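Local coordinates for protein protease (Helicobacter pylori, PDB 5EUF) that probably cleaves the cytoplasmic domain of human junctional adhesion molecule A, as a zinc-dependent protease of the M16 family, weakening the gastric epithelial barrier, at residues S49-H53 and W162-F167. Sequence-based numbering, arbitrary orientation.
With ZN (zinc ion), chain G.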
loop_
_atom_site.group_PDB
_atom_site.type_symbol
_atom_site.label_atom_id
_atom_site.label_comp_id
_atom_site.label_asym_id
_atom_site.label_seq_id
_atom_site.Cartn_x
_atom_site.Cartn_y
_atom_site.Cartn_z
ATOM N N SER B 49 -5.156 -2.111 8.979
ATOM C CA SER B 49 -4.133 -3.131 9.190
ATOM C C SER B 49 -3.786 -3.304 10.665
ATOM O O SER B 49 -4.064 -2.429 11.486
ATOM C CB SER B 49 -2.867 -2.787 8.410
ATOM O OG SER B 49 -2.206 -1.680 8.995
ATOM N N GLY B 50 -3.174 -4.440 10.991
ATOM C CA GLY B 50 -2.795 -4.749 12.358
ATOM C C GLY B 50 -3.938 -5.294 13.196
ATOM O O GLY B 50 -3.778 -5.526 14.394
ATOM N N ILE B 51 -5.093 -5.498 12.568
ATOM C CA ILE B 51 -6.283 -5.954 13.281
ATOM C C ILE B 51 -6.153 -7.413 13.707
ATOM O O ILE B 51 -6.551 -7.784 14.813
ATOM C CB ILE B 51 -7.554 -5.780 12.421
ATOM C CG1 ILE B 51 -7.829 -4.295 12.181
ATOM C CG2 ILE B 51 -8.756 -6.425 13.090
ATOM C CD1 ILE B 51 -9.160 -4.019 11.515
ATOM N N ALA B 52 -5.586 -8.235 12.829
ATOM C CA ALA B 52 -5.366 -9.645 13.131
ATOM C C ALA B 52 -4.520 -9.793 14.393
ATOM O O ALA B 52 -4.753 -10.684 15.211
ATOM C CB ALA B 52 -4.703 -10.346 11.953
ATOM N N HIS B 53 -3.549 -8.897 14.542
ATOM C CA HIS B 53 -2.668 -8.870 15.703
ATOM C C HIS B 53 -3.379 -8.354 16.953
ATOM O O HIS B 53 -3.132 -8.839 18.054
ATOM C CB HIS B 53 -1.439 -8.011 15.408
ATOM C CG HIS B 53 -0.495 -7.877 16.562
ATOM N ND1 HIS B 53 -0.494 -6.782 17.399
ATOM C CD2 HIS B 53 0.487 -8.694 17.012
ATOM C CE1 HIS B 53 0.443 -6.932 18.318
ATOM N NE2 HIS B 53 1.052 -8.084 18.106
ATOM N N TRP B 162 2.928 -4.653 4.481
ATOM C CA TRP B 162 3.127 -4.305 5.882
ATOM C C TRP B 162 3.249 -5.552 6.757
ATOM O O TRP B 162 2.687 -6.606 6.449
ATOM C CB TRP B 162 1.981 -3.420 6.384
ATOM C CG TRP B 162 0.630 -4.082 6.332
ATOM C CD1 TRP B 162 0.044 -4.825 7.315
ATOM C CD2 TRP B 162 -0.300 -4.058 5.242
ATOM N NE1 TRP B 162 -1.190 -5.266 6.906
ATOM C CE2 TRP B 162 -1.426 -4.810 5.636
ATOM C CE3 TRP B 162 -0.289 -3.476 3.970
ATOM C CZ2 TRP B 162 -2.530 -4.992 4.807
ATOM C CZ3 TRP B 162 -1.386 -3.657 3.148
ATOM C CH2 TRP B 162 -2.491 -4.409 3.570
ATOM N N THR B 163 3.998 -5.420 7.847
ATOM C CA THR B 163 4.143 -6.483 8.833
ATOM C C THR B 163 2.919 -6.474 9.757
ATOM O O THR B 163 2.203 -5.474 9.817
ATOM C CB THR B 163 5.443 -6.308 9.639
ATOM O OG1 THR B 163 5.296 -5.222 10.562
ATOM C CG2 THR B 163 6.609 -6.031 8.700
ATOM N N PRO B 164 2.660 -7.589 10.468
ATOM C CA PRO B 164 1.436 -7.707 11.278
ATOM C C PRO B 164 1.197 -6.611 12.333
ATOM O O PRO B 164 0.099 -6.561 12.887
ATOM C CB PRO B 164 1.605 -9.073 11.968
ATOM C CG PRO B 164 3.022 -9.489 11.717
ATOM C CD PRO B 164 3.391 -8.865 10.420
ATOM N N ILE B 165 2.177 -5.755 12.605
ATOM C CA ILE B 165 1.977 -4.671 13.565
ATOM C C ILE B 165 1.064 -3.590 12.977
ATOM O O ILE B 165 0.341 -2.911 13.707
ATOM C CB ILE B 165 3.323 -4.039 14.011
ATOM C CG1 ILE B 165 3.104 -3.026 15.139
ATOM C CG2 ILE B 165 4.039 -3.380 12.842
ATOM C CD1 ILE B 165 2.492 -3.614 16.393
ATOM N N GLY B 166 1.090 -3.445 11.655
ATOM C CA GLY B 166 0.256 -2.471 10.976
ATOM C C GLY B 166 0.783 -1.051 11.047
ATOM O O GLY B 166 1.806 -0.786 11.676
ATOM N N PHE B 167 0.080 -0.133 10.392
ATOM C CA PHE B 167 0.443 1.279 10.417
ATOM C C PHE B 167 -0.156 1.968 11.637
ATOM O O PHE B 167 -1.246 1.610 12.082
ATOM C CB PHE B 167 -0.016 1.970 9.132
ATOM C CG PHE B 167 0.709 1.501 7.908
ATOM C CD1 PHE B 167 1.942 2.037 7.574
ATOM C CD2 PHE B 167 0.169 0.516 7.100
ATOM C CE1 PHE B 167 2.621 1.604 6.450
ATOM C CE2 PHE B 167 0.842 0.078 5.974
ATOM C CZ PHE B 167 2.070 0.625 5.648
HETATM ZN ZN ZN G . 2.110 -8.402 20.243
#
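Ser49 meets the 162-167 loop with both atoms of its side chain. Its CB sits over one face of the Trp162 indole, nearest NE1 rather than the ring centre: it is 3.7 Å from the centroid of the five-membered ring and 26° off the ring normal, which qualifies as a CH-pi contact. From CB the chain turns to tuck OG back against its own main chain (chi1 71°), and there OG accepts the Phe167 N-H, with Phe167 N to Ser49 OG at 3.1 Å and an angle of 160° at the hydrogen; the same oxygen packs against Gly166 CA and Phe167 CD2. OG also hydrogen-bonds to Asp170 on helix 168-172, so the hydroxyl is shared between the N-cap residue of that helix and a carboxylate within it. The indole NE1 is committed as well, to Glu44, whose carboxylate also takes the backbone N-H groups of Gly50 and Ala52.

Gly50 is the N-cap of helix 51-58, which carries the inverted HXXEH zinc motif of M16 peptidases starting at His53. A type I turn from Thr163 to Gly166, closed by Gly166 N to Thr163 O at 3.0 Å, packs against this helix start. The backbones close to 4.1 Å between the CA atoms of Gly50 and Gly166, two residues of positive phi.

Pro164 O faces both Gly50 CA, in a CA-H...O contact of 3.5 Å, and His53 CB, at 3.3 Å. The carbonyl lies against CB; with CG anti to the backbone N, the His53 imidazole leads away from it, and NE2 binds zinc at 2.4 Å, with Glu133 as a second ligand.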